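PDB 2ORY: lipase from Photobacterium sp. M37, which hydrolyses the ester bonds of triacylglycerols as a cold-adapted class 3 lipase of the alpha/beta-hydrolase fold. Local coordinates for residues Val95-Trp100 with Tyr310-Gly315; Trp100-Phe105 with Leu265-Leu270; Ile231-Asp236 with Pro317-Met322; Val238-Asn243 with Lys248-Ile253. All coordinates share one frame; numbering follows the deposited sequence.

Contact 1. Residues Val95-Trp100 with Tyr310-Gly315; sequences VSISDW and YQHVVG
A chi1 of -172° sends the imidazole of His312 off helix 304-319 toward the short helix 97-102, where Trp100 turns its indole the other way to meet it. Trp100 does so with chi1 at 66°, which tucks CG between the backbone N and the carbonyl carbon and swings the six-membered end of the indole toward His312. The two side chains arrive from opposite directions, and the indole meets the imidazole with its edge: CZ2 of Trp100 stops 3.9 Å from NE2 of His312, which lies close to the indole plane. Ile97 adds a second contact; its outermost methyl reaches across obliquely, CD1 standing 3.7 Å from CB of His312 and 4.0 Å from its CG. Farther along, the contact is purely aliphatic, with Val95 CG1 against Val313 CG2 at 4.0 Å.

Behind Trp100, the carbonyl of Ser96 takes two backbone N-H groups, from Asp99 N at 3.0 Å and from Trp100 N at 3.3 Å, which ties the start of the helix down. The polar ends of His312 are used elsewhere: ND1 bonds to Asp236 and NE2 to Ser174, an arrangement consistent with the Ser-His-Asp triad of a lipase. Helix 97-102, which follows strand 84-90, probably corresponds to the lid helix of related fungal lipases. It meets the imidazole through carbon atoms, Ile97 CD1 and Trp100 CZ2; these probably steady the ring and screen it from solvent, while its two nitrogens are held by Asp236 and Ser174.

Contact 2. Residues Trp100-Phe105 with Leu265-Leu270; sequences WLFNDF and LYQRAL
A single water joins Asn103 to Tyr266, lying 2.6 Å from OH of Tyr266 and donating to OD1 of Asn103 over 2.7 Å. In this alpha/beta-hydrolase fold the bridge spans the end of the short helix 97-102 and the first turns of helix 265-278. Since the tyrosine and asparagine do not meet directly, the water completes the polar side of an otherwise apolar contact.

The centre of that contact is Leu270. Its CG stands beside the backbone N (chi1 -85°), and from there the forked end reaches the amide of Asn103, the two side chains crossing at about a right angle. CD1 of Leu270 lies 3.7 Å from Asn103 ND2, while CD2 lies along the amide, 3.7 Å from OD1 of the same asparagine. The amide is also held from within its own helix end, because ND2 bonds to the carbonyl of Ser98. Its rotation is thus fixed from two sides, by Ser98 at the nitrogen and by the water at the oxygen.

Phe102 fills the buried half. CB of Leu270 approaches the ring at CD2 of Phe102, 4.0 Å away, and Ile271 and Met274 of the same helix also pack on this phenylalanine. Gln267, whose OE1 is bound to Ser98 OG, contributes its aliphatic part: CG of Gln267 sits at the edge of the Phe102 ring, near its plane, 4.2 Å from CE2.

Contact 3. Residues Ile231-Asp236 with Pro317-Met322; sequences IANSLD and PELMGM
Leu319 sets a methyl on the flat amide of Asn233, at the place where helix 304-319 ends against the loop that carries Asp236, the probable acid of the alpha/beta-hydrolase triad. CD1 of Leu319 stands over one face of the amide, almost directly above CG of Asn233 at 3.6 Å, with OD1 and ND2 only slightly farther off. Beside it, Met320 bends at its sulfur (chi3 -108°) and lays CE 3.8 Å from CG2 of Ile231.

The next shell positions both sides. On the helix side, Gly321, with its positive phi, closes a Schellman motif just after Leu319 and Met320, in which N of Met322 bonds to O of Pro317. On the loop side, a type I turn from Asn233 to Asp236 overlaps an Asx turn and leads the chain to Asp236, whose OD2 is reached by Tyr316. The amide itself is pinned at both ends: ND2 is bound to Gln311, and OD1 of Asn233 accepts from N of Leu235 at 2.9 Å, a donor that lies on the other side of the amide plane from the leucine methyl.

Contact 4. Residues Val238-Asn243 with Lys248-Ile253; sequences VPYAWN and KKLKSI
Tyr240 carries nearly the whole of this contact, packing against three residues of 248-253. The tightly packed part is aliphatic. Leu250 slides past the tyrosine in the opposite direction and presses CD2 against CB of Tyr240 at 3.6 Å. Near the phenol end, CD1 of Ile253 comes within 3.3 Å of Tyr240 OH and 3.7 Å of its CZ; chi1 of -179° sends CG1 of the isoleucine off opposite the backbone N, and a bend at chi2 (70°) turns CD1 onto the phenol end. The hydroxyl itself is bound to the carbonyl of Ser234, so its position is fixed by a polar partner as well as by the methyl.

The looser part lies at the ring edge, where the exposed Lys249 crosses the tyrosine at about a right angle, contributing only the carbons of its extended chain: CB lies 3.9 Å from CE2 of Tyr240, and CD sits at the ring edge, in its plane, 4.0 Å from the same atom.

Both segments flank the short helix 244-247, whose N-cap is Asn243, and the contact brings together the chain before and after this helix. Beneath it, Leu250 packs on Ile271 and Trp242 on Met274 of helix 265-278, Ile253 touches Tyr304 at the start of helix 304-319, and Val238 touches His312 of that helix and Ile97, Trp100 and Leu101 of helix 97-102.

In the fold
From the N terminus, helix 97-102 after strand 84-90 opens both contact 1 and contact 2, which share Trp100. Of these two, contact 2 closes earlier, at helix 265-278, and so lies within the longer loop that contact 1 completes at helix 304-319. Contact 3 starts between these ends, in the loop of Asp236, and closes last, so that it crosses both. Contact 4 is the shortest closure and falls within all three spans, with Val238 and Trp242 touching helix 97-102 and Tyr240 bonded to Ser234. The four tie helix 97-102, the Asp236 loop and helices 265-278 and 304-319 together; contacts 1 and 3 hold the bonded pair His312 and Asp236 of the probable triad.

Contact 1. Residues Val95-Trp100 with Tyr310-Gly315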
loop_
_atom_site.group_PDB
_atom_site.type_symbol
_atom_site.label_atom_id
_atom_site.label_comp_id
_atom_site.label_asym_id
_atom_site.label_seq_id
_atom_site.Cartn_x
_atom_site.Cartn_y
_atom_site.Cartn_z
ATOM N N VAL A 95 6.026 7.276 7.818
ATOM C CA VAL A 95 6.046 8.661 8.316
ATOM C C VAL A 95 7.081 9.565 7.684
ATOM O O VAL A 95 6.853 10.763 7.541
ATOM C CB VAL A 95 6.232 8.729 9.855
ATOM C CG1 VAL A 95 5.204 7.832 10.546
ATOM C CG2 VAL A 95 7.658 8.314 10.242
ATOM N N SER A 96 8.207 8.986 7.293
ATOM C CA SER A 96 9.302 9.738 6.698
ATOM C C SER A 96 9.126 9.947 5.205
ATOM O O SER A 96 10.034 9.675 4.420
ATOM C CB SER A 96 10.612 8.999 6.959
ATOM O OG SER A 96 10.820 8.869 8.348
ATOM N N ILE A 97 7.974 10.478 4.817
ATOM C CA ILE A 97 7.666 10.697 3.412
ATOM C C ILE A 97 8.759 11.347 2.554
ATOM O O ILE A 97 9.045 10.874 1.451
ATOM C CB ILE A 97 6.323 11.517 3.264
ATOM C CG1 ILE A 97 5.168 10.739 3.894
ATOM C CG2 ILE A 97 6.007 11.780 1.794
ATOM C CD1 ILE A 97 3.941 11.584 4.148
ATOM N N SER A 98 9.375 12.419 3.044
ATOM C CA SER A 98 10.391 13.122 2.252
ATOM C C SER A 98 11.573 12.219 1.894
ATOM O O SER A 98 12.170 12.361 0.834
ATOM C CB SER A 98 10.884 14.371 3.007
ATOM O OG SER A 98 11.722 15.167 2.198
ATOM N N ASP A 99 11.891 11.280 2.777
ATOM C CA ASP A 99 13.006 10.374 2.538
ATOM C C ASP A 99 12.690 9.227 1.581
ATOM O O ASP A 99 13.397 9.066 0.594
ATOM C CB ASP A 99 13.547 9.804 3.855
ATOM C CG ASP A 99 14.183 10.884 4.746
ATOM O OD1 ASP A 99 14.170 12.068 4.349
ATOM O OD2 ASP A 99 14.688 10.554 5.839
ATOM N N TRP A 100 11.653 8.430 1.862
ATOM C CA TRP A 100 11.340 7.305 0.981
ATOM C C TRP A 100 10.560 7.663 -0.286
ATOM O O TRP A 100 10.602 6.915 -1.261
ATOM C CB TRP A 100 10.613 6.183 1.739
ATOM C CG TRP A 100 9.251 6.533 2.244
ATOM C CD1 TRP A 100 8.935 6.989 3.492
ATOM C CD2 TRP A 100 8.015 6.508 1.497
ATOM N NE1 TRP A 100 7.589 7.256 3.569
ATOM C CE2 TRP A 100 7.000 6.973 2.365
ATOM C CE3 TRP A 100 7.673 6.143 0.187
ATOM C CZ2 TRP A 100 5.652 7.082 1.958
ATOM C CZ3 TRP A 100 6.331 6.250 -0.211
ATOM C CH2 TRP A 100 5.343 6.717 0.675
ATOM N N TYR A 310 1.046 13.208 9.541
ATOM C CA TYR A 310 -0.221 13.047 10.245
ATOM C C TYR A 310 -1.304 12.666 9.256
ATOM O O TYR A 310 -2.043 11.711 9.476
ATOM C CB TYR A 310 -0.614 14.355 10.942
ATOM C CG TYR A 310 -1.957 14.289 11.647
ATOM C CD1 TYR A 310 -2.056 13.800 12.943
ATOM C CD2 TYR A 310 -3.131 14.684 11.000
ATOM C CE1 TYR A 310 -3.288 13.699 13.587
ATOM C CE2 TYR A 310 -4.387 14.592 11.641
ATOM C CZ TYR A 310 -4.448 14.096 12.936
ATOM O OH TYR A 310 -5.658 13.993 13.598
ATOM N N GLN A 311 -1.376 13.420 8.164
ATOM C CA GLN A 311 -2.384 13.181 7.150
ATOM C C GLN A 311 -2.244 11.806 6.504
ATOM O O GLN A 311 -3.248 11.173 6.175
ATOM C CB GLN A 311 -2.328 14.265 6.076
ATOM C CG GLN A 311 -2.657 15.677 6.554
ATOM C CD GLN A 311 -4.093 15.831 7.038
ATOM O OE1 GLN A 311 -4.992 15.114 6.593
ATOM N NE2 GLN A 311 -4.317 16.784 7.944
ATOM N N HIS A 312 -1.004 11.347 6.345
ATOM C CA HIS A 312 -0.727 10.058 5.710
ATOM C C HIS A 312 -1.009 8.858 6.584
ATOM O O HIS A 312 -1.518 7.836 6.110
ATOM C CB HIS A 312 0.731 10.011 5.270
ATOM C CG HIS A 312 1.084 8.815 4.437
ATOM N ND1 HIS A 312 0.369 8.453 3.317
ATOM C CD2 HIS A 312 2.135 7.965 4.504
ATOM C CE1 HIS A 312 0.969 7.436 2.725
ATOM N NE2 HIS A 312 2.044 7.122 3.424
ATOM N N VAL A 313 -0.685 8.982 7.863
ATOM C CA VAL A 313 -0.846 7.867 8.778
ATOM C C VAL A 313 -2.056 7.972 9.671
ATOM O O VAL A 313 -2.829 7.021 9.773
ATOM C CB VAL A 313 0.419 7.706 9.645
ATOM C CG1 VAL A 313 0.291 6.518 10.593
ATOM C CG2 VAL A 313 1.599 7.511 8.741
ATOM N N VAL A 314 -2.243 9.124 10.308
ATOM C CA VAL A 314 -3.389 9.274 11.188
ATOM C C VAL A 314 -4.669 9.578 10.413
ATOM O O VAL A 314 -5.757 9.150 10.794
ATOM C CB VAL A 314 -3.145 10.395 12.230
ATOM C CG1 VAL A 314 -4.269 10.409 13.247
ATOM C CG2 VAL A 314 -1.840 10.166 12.933
ATOM N N GLY A 315 -4.516 10.296 9.308
ATOM C CA GLY A 315 -5.642 10.697 8.486
ATOM C C GLY A 315 -6.679 9.652 8.129
ATOM O O GLY A 315 -7.886 9.867 8.318
#

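Contact 2. Residues Trp100-Phe105 with Leu265-Leu270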
loop_
_atom_site.group_PDB
_atom_site.type_symbol
_atom_site.label_atom_id
_atom_site.label_comp_id
_atom_site.label_asym_id
_atom_site.label_seq_id
_atom_site.Cartn_x
_atom_site.Cartn_y
_atom_site.Cartn_z
ATOM N N TRP A 100 11.653 8.430 1.862
ATOM C CA TRP A 100 11.340 7.305 0.981
ATOM C C TRP A 100 10.560 7.663 -0.286
ATOM O O TRP A 100 10.602 6.915 -1.261
ATOM C CB TRP A 100 10.613 6.183 1.739
ATOM C CG TRP A 100 9.251 6.533 2.244
ATOM C CD1 TRP A 100 8.935 6.989 3.492
ATOM C CD2 TRP A 100 8.015 6.508 1.497
ATOM N NE1 TRP A 100 7.589 7.256 3.569
ATOM C CE2 TRP A 100 7.000 6.973 2.365
ATOM C CE3 TRP A 100 7.673 6.143 0.187
ATOM C CZ2 TRP A 100 5.652 7.082 1.958
ATOM C CZ3 TRP A 100 6.331 6.250 -0.211
ATOM C CH2 TRP A 100 5.343 6.717 0.675
ATOM N N LEU A 101 9.864 8.797 -0.288
ATOM C CA LEU A 101 9.102 9.208 -1.467
ATOM C C LEU A 101 9.823 10.284 -2.312
ATOM O O LEU A 101 10.161 10.043 -3.468
ATOM C CB LEU A 101 7.709 9.709 -1.045
ATOM C CG LEU A 101 6.836 10.218 -2.200
ATOM C CD1 LEU A 101 6.433 9.033 -3.074
ATOM C CD2 LEU A 101 5.597 10.930 -1.661
ATOM N N PHE A 102 10.069 11.461 -1.745
ATOM C CA PHE A 102 10.751 12.518 -2.498
ATOM C C PHE A 102 12.144 12.134 -3.034
ATOM O O PHE A 102 12.534 12.574 -4.104
ATOM C CB PHE A 102 10.914 13.783 -1.648
ATOM C CG PHE A 102 9.630 14.501 -1.346
ATOM C CD1 PHE A 102 8.401 13.941 -1.658
ATOM C CD2 PHE A 102 9.663 15.753 -0.740
ATOM C CE1 PHE A 102 7.221 14.613 -1.373
ATOM C CE2 PHE A 102 8.493 16.438 -0.450
ATOM C CZ PHE A 102 7.263 15.863 -0.769
ATOM N N ASN A 103 12.901 11.341 -2.286
ATOM C CA ASN A 103 14.237 10.970 -2.743
ATOM C C ASN A 103 14.313 9.671 -3.555
ATOM O O ASN A 103 15.379 9.068 -3.672
ATOM C CB ASN A 103 15.190 10.883 -1.547
ATOM C CG ASN A 103 15.562 12.237 -1.012
ATOM O OD1 ASN A 103 16.574 12.822 -1.406
ATOM N ND2 ASN A 103 14.736 12.757 -0.116
ATOM N N ASP A 104 13.194 9.249 -4.129
ATOM C CA ASP A 104 13.167 8.022 -4.932
ATOM C C ASP A 104 13.785 8.199 -6.338
ATOM O O ASP A 104 13.150 8.732 -7.246
ATOM C CB ASP A 104 11.724 7.547 -5.058
ATOM C CG ASP A 104 11.612 6.167 -5.656
ATOM O OD1 ASP A 104 10.480 5.636 -5.680
ATOM O OD2 ASP A 104 12.641 5.613 -6.099
ATOM N N PHE A 105 15.017 7.738 -6.517
ATOM C CA PHE A 105 15.697 7.860 -7.805
ATOM C C PHE A 105 15.032 7.002 -8.862
ATOM O O PHE A 105 14.992 7.361 -10.032
ATOM C CB PHE A 105 17.139 7.360 -7.715
ATOM C CG PHE A 105 18.134 8.390 -7.303
ATOM C CD1 PHE A 105 18.207 8.824 -5.988
ATOM C CD2 PHE A 105 19.045 8.882 -8.229
ATOM C CE1 PHE A 105 19.178 9.729 -5.600
ATOM C CE2 PHE A 105 20.021 9.789 -7.852
ATOM C CZ PHE A 105 20.089 10.214 -6.533
ATOM N N LEU A 265 12.546 25.154 2.390
ATOM C CA LEU A 265 13.215 25.252 1.097
ATOM C C LEU A 265 13.818 23.931 0.604
ATOM O O LEU A 265 13.812 23.661 -0.599
ATOM C CB LEU A 265 14.323 26.319 1.178
ATOM C CG LEU A 265 13.830 27.757 1.368
ATOM C CD1 LEU A 265 14.994 28.713 1.683
ATOM C CD2 LEU A 265 13.101 28.175 0.095
ATOM N N TYR A 266 14.349 23.123 1.526
ATOM C CA TYR A 266 14.965 21.851 1.141
ATOM C C TYR A 266 13.898 21.008 0.465
ATOM O O TYR A 266 14.157 20.398 -0.558
ATOM C CB TYR A 266 15.531 21.100 2.357
ATOM C CG TYR A 266 16.426 19.913 1.993
ATOM C CD1 TYR A 266 17.774 20.105 1.668
ATOM C CD2 TYR A 266 15.929 18.597 1.966
ATOM C CE1 TYR A 266 18.605 19.037 1.327
ATOM C CE2 TYR A 266 16.760 17.504 1.623
ATOM C CZ TYR A 266 18.098 17.742 1.303
ATOM O OH TYR A 266 18.955 16.717 0.946
ATOM N N GLN A 267 12.693 20.988 1.031
ATOM C CA GLN A 267 11.603 20.226 0.431
ATOM C C GLN A 267 11.129 20.849 -0.893
ATOM O O GLN A 267 10.730 20.136 -1.818
ATOM C CB GLN A 267 10.441 20.122 1.409
ATOM C CG GLN A 267 10.502 18.901 2.313
ATOM C CD GLN A 267 11.764 18.835 3.164
ATOM O OE1 GLN A 267 12.468 17.819 3.169
ATOM N NE2 GLN A 267 12.039 19.898 3.902
ATOM N N ARG A 268 11.166 22.179 -0.987
ATOM C CA ARG A 268 10.757 22.849 -2.227
ATOM C C ARG A 268 11.703 22.429 -3.338
ATOM O O ARG A 268 11.265 22.218 -4.464
ATOM C CB ARG A 268 10.795 24.371 -2.080
ATOM C CG ARG A 268 9.605 24.964 -1.364
ATOM C CD ARG A 268 9.815 26.459 -1.160
ATOM N NE ARG A 268 8.693 27.065 -0.457
ATOM C CZ ARG A 268 7.515 27.320 -1.017
ATOM N NH1 ARG A 268 7.309 27.029 -2.298
ATOM N NH2 ARG A 268 6.537 27.850 -0.291
ATOM N N ALA A 269 12.997 22.320 -3.020
ATOM C CA ALA A 269 14.002 21.884 -4.001
ATOM C C ALA A 269 13.738 20.425 -4.407
ATOM O O ALA A 269 13.856 20.072 -5.584
ATOM C CB ALA A 269 15.423 22.017 -3.411
ATOM N N LEU A 270 13.386 19.575 -3.438
ATOM C CA LEU A 270 13.099 18.166 -3.755
ATOM C C LEU A 270 11.865 18.065 -4.654
ATOM O O LEU A 270 11.862 17.309 -5.620
ATOM C CB LEU A 270 12.888 17.342 -2.475
ATOM C CG LEU A 270 14.159 16.808 -1.805
ATOM C CD1 LEU A 270 13.881 16.299 -0.406
ATOM C CD2 LEU A 270 14.699 15.704 -2.661
HETATM O O HOH W 1 18.371 14.665 -0.501
#

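Contact 3. Residues Ile231-Asp236 with Pro317-Met322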
loop_
_atom_site.group_PDB
_atom_site.type_symbol
_atom_site.label_atom_id
_atom_site.label_comp_id
_atom_site.label_asym_id
_atom_site.label_seq_id
_atom_site.Cartn_x
_atom_site.Cartn_y
_atom_site.Cartn_z
ATOM N N ILE A 231 -8.561 4.485 -2.086
ATOM C CA ILE A 231 -8.875 5.429 -1.022
ATOM C C ILE A 231 -7.706 6.356 -0.712
ATOM O O ILE A 231 -6.640 5.911 -0.288
ATOM C CB ILE A 231 -9.346 4.653 0.245
ATOM C CG1 ILE A 231 -10.604 3.831 -0.114
ATOM C CG2 ILE A 231 -9.645 5.620 1.390
ATOM C CD1 ILE A 231 -11.205 3.014 1.015
ATOM N N ALA A 232 -7.915 7.649 -0.971
ATOM C CA ALA A 232 -6.911 8.682 -0.721
ATOM C C ALA A 232 -7.500 9.864 0.033
ATOM O O ALA A 232 -8.620 10.298 -0.248
ATOM C CB ALA A 232 -6.325 9.177 -2.010
ATOM N N ASN A 233 -6.725 10.372 0.987
ATOM C CA ASN A 233 -7.085 11.539 1.796
ATOM C C ASN A 233 -6.677 12.747 0.932
ATOM O O ASN A 233 -5.568 12.784 0.403
ATOM C CB ASN A 233 -6.294 11.473 3.119
ATOM C CG ASN A 233 -6.329 12.783 3.931
ATOM O OD1 ASN A 233 -6.960 13.770 3.550
ATOM N ND2 ASN A 233 -5.626 12.780 5.058
ATOM N N SER A 234 -7.569 13.718 0.758
ATOM C CA SER A 234 -7.238 14.879 -0.072
ATOM C C SER A 234 -6.026 15.680 0.414
ATOM O O SER A 234 -5.360 16.354 -0.382
ATOM C CB SER A 234 -8.442 15.828 -0.183
ATOM O OG SER A 234 -8.802 16.373 1.085
ATOM N N LEU A 235 -5.728 15.621 1.706
ATOM C CA LEU A 235 -4.592 16.383 2.212
ATOM C C LEU A 235 -3.335 15.546 2.411
ATOM O O LEU A 235 -2.329 16.030 2.927
ATOM C CB LEU A 235 -4.957 17.095 3.512
ATOM C CG LEU A 235 -6.108 18.105 3.479
ATOM C CD1 LEU A 235 -6.247 18.703 4.884
ATOM C CD2 LEU A 235 -5.857 19.211 2.451
ATOM N N ASP A 236 -3.399 14.285 2.003
ATOM C CA ASP A 236 -2.240 13.407 2.103
ATOM C C ASP A 236 -1.425 13.667 0.839
ATOM O O ASP A 236 -1.927 13.488 -0.271
ATOM C CB ASP A 236 -2.692 11.943 2.164
ATOM C CG ASP A 236 -1.526 10.959 2.176
ATOM O OD1 ASP A 236 -0.362 11.388 2.325
ATOM O OD2 ASP A 236 -1.777 9.743 2.041
ATOM N N PRO A 317 -7.441 6.400 9.401
ATOM C CA PRO A 317 -8.305 5.863 10.460
ATOM C C PRO A 317 -9.204 6.943 11.049
ATOM O O PRO A 317 -10.276 6.657 11.580
ATOM C CB PRO A 317 -7.314 5.316 11.483
ATOM C CG PRO A 317 -6.075 6.120 11.242
ATOM C CD PRO A 317 -6.019 6.252 9.747
ATOM N N GLU A 318 -8.779 8.195 10.935
ATOM C CA GLU A 318 -9.569 9.288 11.472
ATOM C C GLU A 318 -10.758 9.641 10.587
ATOM O O GLU A 318 -11.887 9.742 11.062
ATOM C CB GLU A 318 -8.679 10.508 11.690
ATOM C CG GLU A 318 -9.429 11.750 12.091
ATOM C CD GLU A 318 -8.578 12.708 12.900
ATOM O OE1 GLU A 318 -8.518 12.534 14.138
ATOM O OE2 GLU A 318 -7.961 13.621 12.304
ATOM N N LEU A 319 -10.511 9.811 9.298
ATOM C CA LEU A 319 -11.569 10.158 8.359
ATOM C C LEU A 319 -12.527 8.993 8.086
ATOM O O LEU A 319 -13.580 9.167 7.473
ATOM C CB LEU A 319 -10.948 10.627 7.038
ATOM C CG LEU A 319 -10.062 11.883 7.107
ATOM C CD1 LEU A 319 -9.415 12.119 5.756
ATOM C CD2 LEU A 319 -10.908 13.100 7.521
ATOM N N MET A 320 -12.155 7.806 8.542
ATOM C CA MET A 320 -12.966 6.620 8.310
ATOM C C MET A 320 -13.575 6.083 9.596
ATOM O O MET A 320 -14.006 4.930 9.651
ATOM C CB MET A 320 -12.123 5.529 7.628
ATOM C CG MET A 320 -11.822 5.786 6.148
ATOM S SD MET A 320 -10.907 4.440 5.291
ATOM C CE MET A 320 -9.354 5.225 5.122
ATOM N N GLY A 321 -13.610 6.928 10.621
ATOM C CA GLY A 321 -14.171 6.539 11.903
ATOM C C GLY A 321 -13.569 5.292 12.519
ATOM O O GLY A 321 -14.283 4.460 13.082
ATOM N N MET A 322 -12.254 5.167 12.452
ATOM C CA MET A 322 -11.599 3.983 12.982
ATOM C C MET A 322 -10.611 4.289 14.111
ATOM O O MET A 322 -9.890 3.397 14.579
ATOM C CB MET A 322 -10.882 3.257 11.839
ATOM C CG MET A 322 -11.809 2.601 10.823
ATOM S SD MET A 322 -12.538 1.099 11.467
ATOM C CE MET A 322 -11.287 -0.087 11.046
#

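Contact 4. Residues Val238-Asn243 with Lys248-Ile253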
loop_
_atom_site.group_PDB
_atom_site.type_symbol
_atom_site.label_atom_id
_atom_site.label_comp_id
_atom_site.label_asym_id
_atom_site.label_seq_id
_atom_site.Cartn_x
_atom_site.Cartn_y
_atom_site.Cartn_z
ATOM N N VAL A 238 1.264 11.996 -0.328
ATOM C CA VAL A 238 1.749 10.794 -1.023
ATOM C C VAL A 238 1.088 10.445 -2.352
ATOM O O VAL A 238 1.775 10.232 -3.353
ATOM C CB VAL A 238 1.690 9.603 -0.087
ATOM C CG1 VAL A 238 2.045 8.307 -0.828
ATOM C CG2 VAL A 238 2.650 9.859 1.049
ATOM N N PRO A 239 -0.252 10.370 -2.386
ATOM C CA PRO A 239 -0.934 10.050 -3.640
ATOM C C PRO A 239 -0.673 11.101 -4.708
ATOM O O PRO A 239 -0.996 10.874 -5.871
ATOM C CB PRO A 239 -2.405 10.037 -3.241
ATOM C CG PRO A 239 -2.357 9.563 -1.859
ATOM C CD PRO A 239 -1.218 10.364 -1.277
ATOM N N TYR A 240 -0.120 12.252 -4.319
ATOM C CA TYR A 240 0.144 13.326 -5.291
ATOM C C TYR A 240 1.371 13.130 -6.177
ATOM O O TYR A 240 1.668 13.975 -7.021
ATOM C CB TYR A 240 0.269 14.691 -4.599
ATOM C CG TYR A 240 -1.046 15.314 -4.168
ATOM C CD1 TYR A 240 -1.748 14.816 -3.067
ATOM C CD2 TYR A 240 -1.573 16.423 -4.838
ATOM C CE1 TYR A 240 -2.931 15.399 -2.639
ATOM C CE2 TYR A 240 -2.776 17.026 -4.413
ATOM C CZ TYR A 240 -3.442 16.504 -3.311
ATOM O OH TYR A 240 -4.619 17.070 -2.864
ATOM N N ALA A 241 2.099 12.040 -5.961
ATOM C CA ALA A 241 3.274 11.715 -6.767
ATOM C C ALA A 241 2.880 10.492 -7.594
ATOM O O ALA A 241 2.147 9.625 -7.096
ATOM C CB ALA A 241 4.449 11.374 -5.867
ATOM N N TRP A 242 3.353 10.387 -8.832
ATOM C CA TRP A 242 4.235 11.351 -9.464
ATOM C C TRP A 242 3.604 12.027 -10.691
ATOM O O TRP A 242 4.310 12.454 -11.597
ATOM C CB TRP A 242 5.528 10.647 -9.889
ATOM C CG TRP A 242 6.501 10.413 -8.778
ATOM C CD1 TRP A 242 7.555 11.214 -8.425
ATOM C CD2 TRP A 242 6.531 9.295 -7.887
ATOM N NE1 TRP A 242 8.239 10.660 -7.376
ATOM C CE2 TRP A 242 7.633 9.481 -7.022
ATOM C CE3 TRP A 242 5.739 8.153 -7.736
ATOM C CZ2 TRP A 242 7.961 8.564 -6.018
ATOM C CZ3 TRP A 242 6.066 7.233 -6.736
ATOM C CH2 TRP A 242 7.167 7.446 -5.893
ATOM N N ASN A 243 2.285 12.102 -10.753
ATOM C CA ASN A 243 1.664 12.774 -11.890
ATOM C C ASN A 243 2.168 14.221 -11.830
ATOM O O ASN A 243 2.149 14.835 -10.766
ATOM C CB ASN A 243 0.143 12.688 -11.763
ATOM C CG ASN A 243 -0.585 13.641 -12.698
ATOM O OD1 ASN A 243 -0.716 14.826 -12.413
ATOM N ND2 ASN A 243 -1.055 13.122 -13.816
ATOM N N LYS A 248 2.718 19.554 -8.728
ATOM C CA LYS A 248 2.692 21.012 -8.630
ATOM C C LYS A 248 1.700 21.566 -7.607
ATOM O O LYS A 248 1.553 22.776 -7.471
ATOM C CB LYS A 248 2.432 21.609 -10.010
ATOM C CG LYS A 248 3.632 21.469 -10.941
ATOM C CD LYS A 248 3.306 21.835 -12.378
ATOM C CE LYS A 248 4.499 21.568 -13.288
ATOM N NZ LYS A 248 4.130 21.697 -14.724
ATOM N N LYS A 249 1.037 20.675 -6.877
ATOM C CA LYS A 249 0.078 21.087 -5.856
ATOM C C LYS A 249 0.628 20.867 -4.458
ATOM O O LYS A 249 0.003 21.274 -3.477
ATOM C CB LYS A 249 -1.225 20.297 -5.983
ATOM C CG LYS A 249 -2.044 20.613 -7.208
ATOM C CD LYS A 249 -3.321 19.788 -7.220
ATOM C CE LYS A 249 -4.073 19.961 -8.534
ATOM N NZ LYS A 249 -5.170 18.956 -8.672
ATOM N N LEU A 250 1.784 20.210 -4.369
ATOM C CA LEU A 250 2.399 19.914 -3.074
ATOM C C LEU A 250 2.849 21.125 -2.279
ATOM O O LEU A 250 2.684 21.156 -1.068
ATOM C CB LEU A 250 3.583 18.954 -3.248
ATOM C CG LEU A 250 3.174 17.548 -3.707
ATOM C CD1 LEU A 250 4.393 16.726 -4.033
ATOM C CD2 LEU A 250 2.370 16.889 -2.622
ATOM N N LYS A 251 3.407 22.128 -2.938
ATOM C CA LYS A 251 3.870 23.320 -2.213
ATOM C C LYS A 251 2.799 24.050 -1.380
ATOM O O LYS A 251 3.100 24.613 -0.324
ATOM C CB LYS A 251 4.463 24.327 -3.190
ATOM C CG LYS A 251 3.411 24.958 -4.071
ATOM C CD LYS A 251 3.985 26.078 -4.897
ATOM C CE LYS A 251 2.923 26.682 -5.804
ATOM N NZ LYS A 251 3.514 27.724 -6.684
ATOM N N SER A 252 1.554 24.047 -1.851
ATOM C CA SER A 252 0.487 24.761 -1.148
ATOM C C SER A 252 -0.688 23.911 -0.703
ATOM O O SER A 252 -1.782 24.423 -0.460
ATOM C CB SER A 252 -0.017 25.892 -2.027
ATOM O OG SER A 252 -0.406 25.368 -3.284
ATOM N N ILE A 253 -0.451 22.613 -0.574
ATOM C CA ILE A 253 -1.482 21.681 -0.150
ATOM C C ILE A 253 -2.046 22.030 1.226
ATOM O O ILE A 253 -3.215 21.773 1.490
ATOM C CB ILE A 253 -0.936 20.218 -0.098
ATOM C CG1 ILE A 253 -2.053 19.261 0.317
ATOM C CG2 ILE A 253 0.219 20.103 0.914
ATOM C CD1 ILE A 253 -3.117 19.083 -0.729
#